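Local structure of 4-hydroxybutyrate CoA-transferase (Porphyromonas gingivalis, 3D3U) at residues 28-33 with 65-70; 38-43 with 119-124; 210-215 with 257-262; 344-349 with 385-390. The protein probably transfers coenzyme A between carboxylic acids, with acetate and 4-hydroxybutyrate as likely substrates. One frame throughout, in Å; residues are numbered along the deposited sequence.

Contact 1: residues 28-33 with 65-70; sequences VVFGHA and APHLAP
F30 and H67 lie opposite each other across an 11.7 Å gap between their CA atoms, with no backbone bond joining 28-33 to 65-70, so this contact is made by two rings coming from opposite directions. F30 closes strand 27-30, an inner strand of the parallel sheet in the Rossmann-like N-terminal half. H67 belongs to the loop that follows strand 54-57, after the beta-alpha-beta crossover through helix 38-46. Both side chains leave the backbone in the same way, with CG beside the backbone N and anti to the carbonyl carbon; for F30, chi1 is -71°. That turn sends the phenyl ring off the sheet toward the loop. The rings meet at an intermediate tilt, their planes 59° apart and their centroids 5.1 Å from each other. The carbonyl oxygen of A65 sits above one face of the imidazole, offset toward its rim. Around them, F30 also packs on F40 and M44 of helix 38-46, on V56 and on V121, while H67 leans on S41 of that same helix. The loop is thus laid against the helix as well as the sheet. The two rings are modelled too close at their nearest carbons, so their exact placement is approximate; F30 CD1 lies 3.8 Å from H67 NE2.

Contact 2: residues 38-43 with 119-124; sequences VRFSQA and VAVVQV
F40 and V121 supply the apolar half of this contact, where helix 38-46 lies on the parallel sheet of the Rossmann-like N-terminal half; their CA atoms are 7.9 Å apart. Both V121 methyls sit over the same face of the phenyl ring. CG2 makes a CH-pi contact, 3.8 Å from the F40 ring centroid and 15° off the ring normal, close to over the centre and shifted a little toward CE1 and CZ. CG1 takes the root of the ring, 3.7 Å from F40 CG. With its CG anti to the backbone N (chi1 -159°), F40 turns one face of its ring to V121, and the valine spans it from root to far end.

The polar half is made by R39, the residue before F40, and Q123, two residues on from V121 and so on the same side of the strand. R39 NH1 approaches the Q123 side-chain amide at the edge of the guanidinium; as modelled, two nitrogens meet there, but the amide is probably turned over, in which case this may be a hydrogen bond. Bends at chi2 and chi3 bring the guanidinium down toward the sheet, but its main partners are acidic: E182 and E155 form salt bridges with it. E155 also accepts a hydrogen bond from the backbone N of F40, so one glutamate ties down both the first turn of the helix and its arginine.

Strand 119-125 runs between strands 27-30 and 151-157, whose F30 and V153 flank the F40-V121 pair, while V18 of helix 14-21 packs on F40 as well.

Contact 3: residues 210-215 with 257-262; sequences GDTLQL and KKKTLH
Here a loop lies against the start of a strand: K258 and K259 pack on G210 and T212 by van der Waals contact alone, with no hydrogen bond between the two segments. Strand 212-215 is an inner strand of the large mixed sheet, probably Rossmann-like by its run of parallel strands, and lies between strands 235-237 and 307-311. Segment 257-262 belongs to the connection from helix 243-251 to strand 266-268. Just before the strand, G210 and K258 have the nearest CA atoms, 5.7 Å apart. G210 has a positive phi of 104°, conformational ground that glycine occupies easily, and its bare backbone lets the lysine chain pass close by. K258 CB sits 3.6 Å from G210 O and K258 CD 3.7 Å from G210 CA, so it is the aliphatic part of the lysine that touches; its amine has a long, weak ion pair with D233. K259 behaves differently. Its chain starts beside T212, and its NZ donates to the carbonyl oxygen of I236 on the neighbouring strand, giving the amine of this buried lysine a polar partner, although the path of the chain between is doubtful. T212 turns its methyl to the loop while its OG1 lies between the backbone N and the carbonyl carbon (chi1 85°). T212 CG2 rests 3.9 Å from K259 CA and 4.1 Å from K259 CG.

Contact 4: residues 344-349 with 385-390; sequences GAKRSK and EVDYVV
K346 brings the end of its chain up to the oxygens of the D387 carboxylate, meeting it from the opposite direction; the lysine follows helix 338-345 and the aspartate precedes strand 388-391. The lysine is strongly bent, with chi2 at -120° and further turns at chi3 and chi4, and this curl keeps the amine close to the acid instead of letting it run out straight. K346 NZ forms a salt bridge with D387 OD1 at 3.1 Å. Part way along the chain, K346 CD passes the backbone carbonyl of E385, 3.3 Å from its O, while E385 points its CB away from K346 and its carboxylate has a long, weak ion pair with R343. The second carboxylate oxygen of D387 takes a weak hydrogen bond from the backbone N of S353 on strand 352-356, the next strand of the large mixed sheet, and K346 also touches R399. The two oxygens of the acid are therefore shared between a lysine at the surface and the sheet. Since D387 is buried, the bridge joins an exposed lysine to a buried acid, which would probably favour a charged carboxylate there.

In the fold
From the N terminus, contact 1 closes the loop from strand 27-30 through helix 38-46 and strand 54-57 back to segment 65-70. Contact 2 opens inside that loop at 38-43 and closes beyond it at 119-124, so the two cross; they also touch, their centres about 9 Å apart, with strands 27-30 and 119-125 paired in one parallel sheet. Contacts 3 and 4 follow in series, on the opposite side of the chain's centre. Both belong to the mixed sheet, contact 3 at strand 212-215 and contact 4 at strand 388-391, with centres about 15 Å apart and no touch. The first two tie the parallel sheet, the last two the mixed sheet.

Contact 1: residues 28-33 with 65-70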
loop_
_atom_site.group_PDB
_atom_site.type_symbol
_atom_site.label_atom_id
_atom_site.label_comp_id
_atom_site.label_asym_id
_atom_site.label_seq_id
_atom_site.Cartn_x
_atom_site.Cartn_y
_atom_site.Cartn_z
ATOM N N VAL A 28 -1.475 -5.860 20.993
ATOM C CA VAL A 28 -2.437 -4.996 20.375
ATOM C C VAL A 28 -1.969 -4.808 19.005
ATOM O O VAL A 28 -0.766 -4.952 18.786
ATOM C CB VAL A 28 -2.522 -3.647 21.165
ATOM C CG1 VAL A 28 -1.853 -3.780 22.503
ATOM C CG2 VAL A 28 -2.009 -2.487 20.451
ATOM N N VAL A 29 -2.864 -4.470 18.074
ATOM C CA VAL A 29 -2.480 -4.190 16.674
ATOM C C VAL A 29 -3.062 -2.829 16.318
ATOM O O VAL A 29 -4.225 -2.554 16.627
ATOM C CB VAL A 29 -3.062 -5.340 15.661
ATOM C CG1 VAL A 29 -3.007 -4.912 14.201
ATOM C CG2 VAL A 29 -2.353 -6.718 15.782
ATOM N N PHE A 30 -2.312 -1.943 15.664
ATOM C CA PHE A 30 -2.921 -0.618 15.271
ATOM C C PHE A 30 -3.211 -0.597 13.828
ATOM O O PHE A 30 -2.439 -1.135 13.053
ATOM C CB PHE A 30 -1.956 0.516 15.459
ATOM C CG PHE A 30 -1.662 0.877 16.919
ATOM C CD1 PHE A 30 -0.660 1.860 17.214
ATOM C CD2 PHE A 30 -2.383 0.299 17.976
ATOM C CE1 PHE A 30 -0.354 2.233 18.471
ATOM C CE2 PHE A 30 -2.116 0.703 19.260
ATOM C CZ PHE A 30 -1.078 1.669 19.520
ATOM N N GLY A 31 -4.309 0.019 13.409
ATOM C CA GLY A 31 -4.701 0.055 11.933
ATOM C C GLY A 31 -3.639 0.910 11.298
ATOM O O GLY A 31 -2.876 1.615 12.044
ATOM N N HIS A 32 -3.464 0.874 9.974
ATOM C CA HIS A 32 -2.192 1.578 9.600
ATOM C C HIS A 32 -2.276 2.699 8.652
ATOM O O HIS A 32 -3.326 2.959 8.227
ATOM C CB HIS A 32 -0.982 0.639 9.316
ATOM C CG HIS A 32 -0.872 0.246 7.880
ATOM N ND1 HIS A 32 -2.001 0.024 7.101
ATOM C CD2 HIS A 32 0.210 0.102 7.069
ATOM C CE1 HIS A 32 -1.593 -0.273 5.866
ATOM N NE2 HIS A 32 -0.268 -0.218 5.822
ATOM N N ALA A 33 -1.140 3.387 8.444
ATOM C CA ALA A 33 -0.904 4.358 7.357
ATOM C C ALA A 33 -1.551 5.632 7.867
ATOM O O ALA A 33 -1.134 6.128 8.927
ATOM C CB ALA A 33 -1.472 3.893 5.994
ATOM N N ALA A 65 3.611 9.375 17.590
ATOM C CA ALA A 65 4.934 9.254 18.216
ATOM C C ALA A 65 4.938 8.172 19.319
ATOM O O ALA A 65 5.284 7.034 19.121
ATOM C CB ALA A 65 5.641 10.731 18.676
ATOM N N PRO A 66 4.461 8.539 20.467
ATOM C CA PRO A 66 4.714 7.785 21.713
ATOM C C PRO A 66 4.666 6.215 21.677
ATOM O O PRO A 66 3.654 5.640 22.007
ATOM C CB PRO A 66 3.568 8.293 22.549
ATOM C CG PRO A 66 2.546 9.081 21.358
ATOM C CD PRO A 66 3.558 9.687 20.647
ATOM N N HIS A 67 5.680 5.485 21.232
ATOM C CA HIS A 67 5.700 4.040 21.626
ATOM C C HIS A 67 7.108 3.632 21.631
ATOM O O HIS A 67 7.493 2.609 22.367
ATOM C CB HIS A 67 5.280 3.037 20.564
ATOM C CG HIS A 67 4.027 3.354 19.844
ATOM N ND1 HIS A 67 2.870 3.726 20.495
ATOM C CD2 HIS A 67 3.740 3.271 18.522
ATOM C CE1 HIS A 67 1.937 3.924 19.586
ATOM N NE2 HIS A 67 2.449 3.682 18.384
ATOM N N LEU A 68 7.827 4.266 20.654
ATOM C CA LEU A 68 9.298 4.092 20.557
ATOM C C LEU A 68 9.879 5.232 21.337
ATOM O O LEU A 68 11.102 5.420 21.297
ATOM C CB LEU A 68 9.903 3.941 19.112
ATOM C CG LEU A 68 11.219 3.099 18.750
ATOM C CD1 LEU A 68 11.844 2.062 19.836
ATOM C CD2 LEU A 68 11.179 2.417 17.318
ATOM N N ALA A 69 9.032 5.961 22.077
ATOM C CA ALA A 69 9.590 6.924 22.977
ATOM C C ALA A 69 10.287 5.969 23.886
ATOM O O ALA A 69 9.698 4.974 24.248
ATOM C CB ALA A 69 8.516 7.634 23.703
ATOM N N PRO A 70 11.570 6.184 24.140
ATOM C CA PRO A 70 12.335 5.366 25.068
ATOM C C PRO A 70 11.657 5.093 26.402
ATOM O O PRO A 70 11.856 4.007 26.958
ATOM C CB PRO A 70 13.634 6.174 25.289
ATOM C CG PRO A 70 13.776 7.061 24.198
ATOM C CD PRO A 70 12.422 7.178 23.476
#

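Contact 2: residues 38-43 with 119-124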
loop_
_atom_site.group_PDB
_atom_site.type_symbol
_atom_site.label_atom_id
_atom_site.label_comp_id
_atom_site.label_asym_id
_atom_site.label_seq_id
_atom_site.Cartn_x
_atom_site.Cartn_y
_atom_site.Cartn_z
ATOM N N VAL A 38 -3.375 7.611 16.459
ATOM C CA VAL A 38 -2.413 8.363 17.171
ATOM C C VAL A 38 -3.000 8.856 18.488
ATOM O O VAL A 38 -2.254 8.936 19.469
ATOM C CB VAL A 38 -1.858 9.448 16.235
ATOM C CG1 VAL A 38 -2.966 9.966 15.367
ATOM C CG2 VAL A 38 -1.200 10.569 17.026
ATOM N N ARG A 39 -4.303 9.150 18.571
ATOM C CA ARG A 39 -4.904 9.569 19.909
ATOM C C ARG A 39 -4.735 8.566 20.997
ATOM O O ARG A 39 -4.394 8.874 22.140
ATOM C CB ARG A 39 -6.376 9.829 19.789
ATOM C CG ARG A 39 -6.609 11.306 19.654
ATOM C CD ARG A 39 -6.201 11.873 18.353
ATOM N NE ARG A 39 -6.457 10.991 17.203
ATOM C CZ ARG A 39 -6.106 11.381 15.979
ATOM N NH1 ARG A 39 -6.286 10.597 14.921
ATOM N NH2 ARG A 39 -5.532 12.585 15.828
ATOM N N PHE A 40 -5.007 7.342 20.598
ATOM C CA PHE A 40 -4.733 6.218 21.379
ATOM C C PHE A 40 -3.254 6.064 21.647
ATOM O O PHE A 40 -2.894 5.738 22.790
ATOM C CB PHE A 40 -5.195 5.002 20.666
ATOM C CG PHE A 40 -5.421 3.821 21.580
ATOM C CD1 PHE A 40 -4.407 2.934 21.870
ATOM C CD2 PHE A 40 -6.635 3.613 22.164
ATOM C CE1 PHE A 40 -4.614 1.830 22.679
ATOM C CE2 PHE A 40 -6.811 2.551 22.975
ATOM C CZ PHE A 40 -5.768 1.623 23.213
ATOM N N SER A 41 -2.356 6.285 20.681
ATOM C CA SER A 41 -0.899 6.240 21.018
ATOM C C SER A 41 -0.528 7.297 22.096
ATOM O O SER A 41 0.158 7.038 23.125
ATOM C CB SER A 41 -0.046 6.377 19.761
ATOM O OG SER A 41 1.355 6.451 20.047
ATOM N N GLN A 42 -1.094 8.490 21.865
ATOM C CA GLN A 42 -0.971 9.701 22.764
ATOM C C GLN A 42 -1.468 9.183 24.125
ATOM O O GLN A 42 -0.716 9.252 25.090
ATOM C CB GLN A 42 -1.780 10.934 22.181
ATOM C CG GLN A 42 -1.148 12.344 22.188
ATOM C CD GLN A 42 -0.569 12.725 20.750
ATOM O OE1 GLN A 42 -1.379 12.854 19.765
ATOM N NE2 GLN A 42 0.827 12.903 20.630
ATOM N N ALA A 43 -2.670 8.584 24.205
ATOM C CA ALA A 43 -3.127 8.122 25.554
ATOM C C ALA A 43 -2.288 7.037 26.215
ATOM O O ALA A 43 -2.238 6.962 27.404
ATOM C CB ALA A 43 -4.658 7.770 25.616
ATOM N N VAL A 119 -6.498 -7.074 21.252
ATOM C CA VAL A 119 -7.223 -5.839 20.964
ATOM C C VAL A 119 -6.763 -5.257 19.630
ATOM O O VAL A 119 -5.586 -5.160 19.390
ATOM C CB VAL A 119 -7.079 -4.744 22.127
ATOM C CG1 VAL A 119 -5.899 -4.960 22.945
ATOM C CG2 VAL A 119 -7.072 -3.263 21.602
ATOM N N ALA A 120 -7.694 -4.847 18.795
ATOM C CA ALA A 120 -7.388 -4.160 17.575
ATOM C C ALA A 120 -7.720 -2.667 17.736
ATOM O O ALA A 120 -8.851 -2.315 17.999
ATOM C CB ALA A 120 -8.216 -4.813 16.399
ATOM N N VAL A 121 -6.755 -1.776 17.593
ATOM C CA VAL A 121 -7.055 -0.352 17.721
ATOM C C VAL A 121 -7.075 0.322 16.363
ATOM O O VAL A 121 -6.036 0.447 15.798
ATOM C CB VAL A 121 -6.061 0.381 18.598
ATOM C CG1 VAL A 121 -6.301 1.900 18.589
ATOM C CG2 VAL A 121 -6.272 -0.091 19.921
ATOM N N VAL A 122 -8.234 0.759 15.859
ATOM C CA VAL A 122 -8.401 1.288 14.534
ATOM C C VAL A 122 -9.010 2.662 14.537
ATOM O O VAL A 122 -9.647 3.118 15.504
ATOM C CB VAL A 122 -9.354 0.422 13.670
ATOM C CG1 VAL A 122 -8.905 -1.022 13.599
ATOM C CG2 VAL A 122 -10.770 0.492 14.170
ATOM N N GLN A 123 -8.893 3.330 13.397
ATOM C CA GLN A 123 -9.499 4.652 13.322
ATOM C C GLN A 123 -10.641 4.659 12.316
ATOM O O GLN A 123 -10.352 4.837 11.219
ATOM C CB GLN A 123 -8.411 5.676 12.929
ATOM C CG GLN A 123 -8.935 7.040 12.697
ATOM C CD GLN A 123 -7.831 8.068 12.556
ATOM O OE1 GLN A 123 -6.745 7.782 12.067
ATOM N NE2 GLN A 123 -8.124 9.283 12.946
ATOM N N VAL A 124 -11.906 4.499 12.623
ATOM C CA VAL A 124 -12.907 4.617 11.531
ATOM C C VAL A 124 -13.557 5.948 11.418
ATOM O O VAL A 124 -13.213 6.885 12.166
ATOM C CB VAL A 124 -14.028 3.685 11.774
ATOM C CG1 VAL A 124 -13.466 2.274 11.688
ATOM C CG2 VAL A 124 -14.600 3.936 13.229
#

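Contact 3: residues 210-215 with 257-262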
loop_
_atom_site.group_PDB
_atom_site.type_symbol
_atom_site.label_atom_id
_atom_site.label_comp_id
_atom_site.label_asym_id
_atom_site.label_seq_id
_atom_site.Cartn_x
_atom_site.Cartn_y
_atom_site.Cartn_z
ATOM N N GLY A 210 -7.002 0.827 -22.051
ATOM C CA GLY A 210 -7.847 -0.252 -21.547
ATOM C C GLY A 210 -7.305 -1.134 -20.441
ATOM O O GLY A 210 -7.952 -2.140 -20.102
ATOM N N ASP A 211 -6.152 -0.771 -19.875
ATOM C CA ASP A 211 -5.350 -1.675 -19.048
ATOM C C ASP A 211 -5.608 -1.421 -17.590
ATOM O O ASP A 211 -5.643 -0.257 -17.210
ATOM C CB ASP A 211 -3.875 -1.362 -19.229
ATOM C CG ASP A 211 -3.343 -1.836 -20.497
ATOM O OD1 ASP A 211 -2.103 -1.789 -20.683
ATOM O OD2 ASP A 211 -4.107 -2.253 -21.417
ATOM N N THR A 212 -5.734 -2.404 -16.725
ATOM C CA THR A 212 -6.144 -1.967 -15.445
ATOM C C THR A 212 -4.841 -1.960 -14.652
ATOM O O THR A 212 -4.255 -2.994 -14.371
ATOM C CB THR A 212 -7.264 -2.815 -14.902
ATOM O OG1 THR A 212 -6.683 -3.928 -14.279
ATOM C CG2 THR A 212 -8.165 -3.500 -16.035
ATOM N N LEU A 213 -4.317 -0.788 -14.352
ATOM C CA LEU A 213 -2.993 -0.695 -13.694
ATOM C C LEU A 213 -2.840 -0.940 -12.260
ATOM O O LEU A 213 -3.710 -0.598 -11.492
ATOM C CB LEU A 213 -2.453 0.724 -13.767
ATOM C CG LEU A 213 -2.477 1.433 -15.104
ATOM C CD1 LEU A 213 -2.226 2.917 -14.899
ATOM C CD2 LEU A 213 -1.620 0.798 -16.193
ATOM N N GLN A 214 -1.633 -1.347 -11.889
ATOM C CA GLN A 214 -1.157 -1.206 -10.494
ATOM C C GLN A 214 0.155 -0.509 -10.313
ATOM O O GLN A 214 1.202 -1.046 -10.688
ATOM C CB GLN A 214 -1.059 -2.572 -9.781
ATOM C CG GLN A 214 -0.653 -2.426 -8.332
ATOM C CD GLN A 214 0.834 -2.497 -8.133
ATOM O OE1 GLN A 214 1.427 -3.513 -8.360
ATOM N NE2 GLN A 214 1.434 -1.407 -7.764
ATOM N N LEU A 215 0.123 0.617 -9.645
ATOM C CA LEU A 215 1.371 1.329 -9.344
ATOM C C LEU A 215 1.606 1.748 -7.892
ATOM O O LEU A 215 0.694 1.813 -7.115
ATOM C CB LEU A 215 1.529 2.568 -10.244
ATOM C CG LEU A 215 0.441 3.536 -10.692
ATOM C CD1 LEU A 215 0.945 4.903 -10.295
ATOM C CD2 LEU A 215 0.350 3.499 -12.173
ATOM N N LYS A 257 -13.681 1.198 -17.556
ATOM C CA LYS A 257 -14.846 0.819 -18.314
ATOM C C LYS A 257 -14.607 -0.566 -18.853
ATOM O O LYS A 257 -15.580 -1.283 -19.135
ATOM C CB LYS A 257 -15.110 1.755 -19.490
ATOM C CG LYS A 257 -15.502 3.203 -19.105
ATOM C CD LYS A 257 -16.514 3.795 -20.016
ATOM C CE LYS A 257 -17.817 3.871 -19.332
ATOM N NZ LYS A 257 -18.497 4.955 -20.023
ATOM N N LYS A 258 -13.311 -0.934 -18.970
ATOM C CA LYS A 258 -12.803 -2.216 -19.523
ATOM C C LYS A 258 -12.439 -3.194 -18.448
ATOM O O LYS A 258 -12.396 -4.390 -18.679
ATOM C CB LYS A 258 -11.571 -1.944 -20.371
ATOM C CG LYS A 258 -11.985 -1.791 -21.841
ATOM C CD LYS A 258 -11.433 -0.559 -22.490
ATOM C CE LYS A 258 -11.529 -0.655 -24.037
ATOM N NZ LYS A 258 -10.375 0.165 -24.691
ATOM N N LYS A 259 -12.206 -2.697 -17.241
ATOM C CA LYS A 259 -12.074 -3.585 -16.085
ATOM C C LYS A 259 -12.925 -4.881 -16.262
ATOM O O LYS A 259 -14.097 -4.803 -16.579
ATOM C CB LYS A 259 -12.438 -2.815 -14.818
ATOM C CG LYS A 259 -11.520 -1.657 -14.569
ATOM C CD LYS A 259 -11.531 -1.210 -13.160
ATOM C CE LYS A 259 -11.459 -2.366 -12.094
ATOM N NZ LYS A 259 -10.251 -2.355 -11.280
ATOM N N THR A 260 -12.360 -6.074 -16.113
ATOM C CA THR A 260 -13.269 -7.211 -16.050
ATOM C C THR A 260 -13.521 -7.625 -14.625
ATOM O O THR A 260 -14.149 -8.675 -14.421
ATOM C CB THR A 260 -12.738 -8.389 -16.731
ATOM O OG1 THR A 260 -11.555 -8.785 -16.051
ATOM C CG2 THR A 260 -12.275 -8.018 -18.088
ATOM N N LEU A 261 -13.039 -6.828 -13.656
ATOM C CA LEU A 261 -13.284 -7.104 -12.245
ATOM C C LEU A 261 -13.534 -5.807 -11.550
ATOM O O LEU A 261 -12.691 -4.906 -11.619
ATOM C CB LEU A 261 -12.083 -7.777 -11.588
ATOM C CG LEU A 261 -12.208 -8.209 -10.127
ATOM C CD1 LEU A 261 -13.465 -9.052 -10.149
ATOM C CD2 LEU A 261 -10.987 -9.019 -9.563
ATOM N N HIS A 262 -14.671 -5.700 -10.855
ATOM C CA HIS A 262 -15.153 -4.415 -10.297
ATOM C C HIS A 262 -15.181 -3.295 -11.358
ATOM O O HIS A 262 -14.501 -2.238 -11.249
ATOM C CB HIS A 262 -14.338 -4.035 -9.075
ATOM C CG HIS A 262 -14.278 -5.113 -8.046
ATOM N ND1 HIS A 262 -15.402 -5.569 -7.381
ATOM C CD2 HIS A 262 -13.233 -5.834 -7.563
ATOM C CE1 HIS A 262 -15.053 -6.540 -6.550
ATOM N NE2 HIS A 262 -13.741 -6.715 -6.631
#

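Contact 4: residues 344-349 with 385-390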
loop_
_atom_site.group_PDB
_atom_site.type_symbol
_atom_site.label_atom_id
_atom_site.label_comp_id
_atom_site.label_asym_id
_atom_site.label_seq_id
_atom_site.Cartn_x
_atom_site.Cartn_y
_atom_site.Cartn_z
ATOM N N GLY A 344 0.600 -12.020 -9.828
ATOM C CA GLY A 344 -0.751 -11.827 -10.144
ATOM C C GLY A 344 -0.826 -11.157 -11.462
ATOM O O GLY A 344 -1.752 -11.474 -12.225
ATOM N N ALA A 345 0.113 -10.253 -11.796
ATOM C CA ALA A 345 0.167 -9.722 -13.206
ATOM C C ALA A 345 0.406 -10.824 -14.225
ATOM O O ALA A 345 -0.068 -10.712 -15.377
ATOM C CB ALA A 345 1.176 -8.628 -13.417
ATOM N N LYS A 346 1.098 -11.886 -13.802
ATOM C CA LYS A 346 1.500 -12.924 -14.724
ATOM C C LYS A 346 0.415 -13.904 -14.951
ATOM O O LYS A 346 0.567 -14.706 -15.834
ATOM C CB LYS A 346 2.890 -13.522 -14.411
ATOM C CG LYS A 346 4.037 -12.271 -14.361
ATOM C CD LYS A 346 5.148 -12.447 -15.406
ATOM C CE LYS A 346 4.552 -12.740 -16.818
ATOM N NZ LYS A 346 5.373 -13.752 -17.576
ATOM N N ARG A 347 -0.719 -13.748 -14.251
ATOM C CA ARG A 347 -1.925 -14.559 -14.480
ATOM C C ARG A 347 -3.059 -13.878 -15.270
ATOM O O ARG A 347 -3.941 -14.603 -15.754
ATOM C CB ARG A 347 -2.611 -14.981 -13.181
ATOM C CG ARG A 347 -2.259 -16.264 -12.509
ATOM C CD ARG A 347 -1.687 -15.998 -11.137
ATOM N NE ARG A 347 -1.498 -17.187 -10.287
ATOM C CZ ARG A 347 -0.430 -17.363 -9.504
ATOM N NH1 ARG A 347 0.541 -16.417 -9.520
ATOM N NH2 ARG A 347 -0.337 -18.444 -8.730
ATOM N N SER A 348 -3.137 -12.525 -15.354
ATOM C CA SER A 348 -4.292 -11.963 -16.119
ATOM C C SER A 348 -4.014 -12.071 -17.541
ATOM O O SER A 348 -2.913 -11.869 -17.956
ATOM C CB SER A 348 -4.620 -10.509 -15.780
ATOM O OG SER A 348 -4.117 -9.547 -16.705
ATOM N N LYS A 349 -5.033 -12.352 -18.310
ATOM C CA LYS A 349 -4.822 -12.406 -19.749
ATOM C C LYS A 349 -4.411 -11.065 -20.454
ATOM O O LYS A 349 -5.117 -10.048 -20.415
ATOM C CB LYS A 349 -5.882 -13.254 -20.473
ATOM C CG LYS A 349 -7.063 -12.498 -21.086
ATOM C CD LYS A 349 -8.056 -13.484 -21.815
ATOM C CE LYS A 349 -8.855 -14.210 -20.752
ATOM N NZ LYS A 349 -9.581 -15.401 -21.255
ATOM N N GLU A 385 10.421 -14.054 -13.020
ATOM C CA GLU A 385 9.631 -13.083 -12.259
ATOM C C GLU A 385 9.116 -11.938 -13.258
ATOM O O GLU A 385 7.922 -11.947 -13.633
ATOM C CB GLU A 385 10.455 -12.573 -11.027
ATOM C CG GLU A 385 10.078 -13.088 -9.631
ATOM C CD GLU A 385 9.475 -14.512 -9.564
ATOM O OE1 GLU A 385 9.852 -15.348 -10.428
ATOM O OE2 GLU A 385 8.632 -14.816 -8.617
ATOM N N VAL A 386 9.995 -11.054 -13.765
ATOM C CA VAL A 386 9.602 -9.767 -14.380
ATOM C C VAL A 386 9.666 -9.771 -15.910
ATOM O O VAL A 386 10.504 -10.475 -16.479
ATOM C CB VAL A 386 10.555 -8.720 -13.798
ATOM C CG1 VAL A 386 10.105 -7.304 -14.037
ATOM C CG2 VAL A 386 10.742 -9.003 -12.269
ATOM N N ASP A 387 8.811 -9.007 -16.601
ATOM C CA ASP A 387 8.796 -9.091 -18.093
ATOM C C ASP A 387 9.485 -7.949 -18.724
ATOM O O ASP A 387 10.075 -8.097 -19.756
ATOM C CB ASP A 387 7.382 -9.133 -18.688
ATOM C CG ASP A 387 6.439 -10.023 -17.923
ATOM O OD1 ASP A 387 6.942 -11.061 -17.427
ATOM O OD2 ASP A 387 5.203 -9.750 -17.744
ATOM N N TYR A 388 9.355 -6.795 -18.109
ATOM C CA TYR A 388 10.100 -5.611 -18.518
ATOM C C TYR A 388 10.829 -4.863 -17.396
ATOM O O TYR A 388 10.465 -4.961 -16.234
ATOM C CB TYR A 388 9.192 -4.596 -19.175
ATOM C CG TYR A 388 8.536 -5.156 -20.322
ATOM C CD1 TYR A 388 7.241 -5.542 -20.255
ATOM C CD2 TYR A 388 9.222 -5.293 -21.490
ATOM C CE1 TYR A 388 6.627 -6.064 -21.315
ATOM C CE2 TYR A 388 8.623 -5.842 -22.622
ATOM C CZ TYR A 388 7.318 -6.234 -22.524
ATOM O OH TYR A 388 6.717 -6.799 -23.642
ATOM N N VAL A 389 11.848 -4.092 -17.790
ATOM C CA VAL A 389 12.626 -3.264 -16.892
ATOM C C VAL A 389 12.887 -1.975 -17.629
ATOM O O VAL A 389 13.304 -1.998 -18.808
ATOM C CB VAL A 389 13.990 -3.919 -16.579
ATOM C CG1 VAL A 389 14.713 -3.176 -15.542
ATOM C CG2 VAL A 389 13.779 -5.287 -16.111
ATOM N N VAL A 390 12.688 -0.851 -16.936
ATOM C CA VAL A 390 12.693 0.461 -17.569
ATOM C C VAL A 390 13.558 1.370 -16.758
ATOM O O VAL A 390 13.412 1.401 -15.545
ATOM C CB VAL A 390 11.269 1.046 -17.545
ATOM C CG1 VAL A 390 11.287 2.500 -17.995
ATOM C CG2 VAL A 390 10.300 0.226 -18.365
#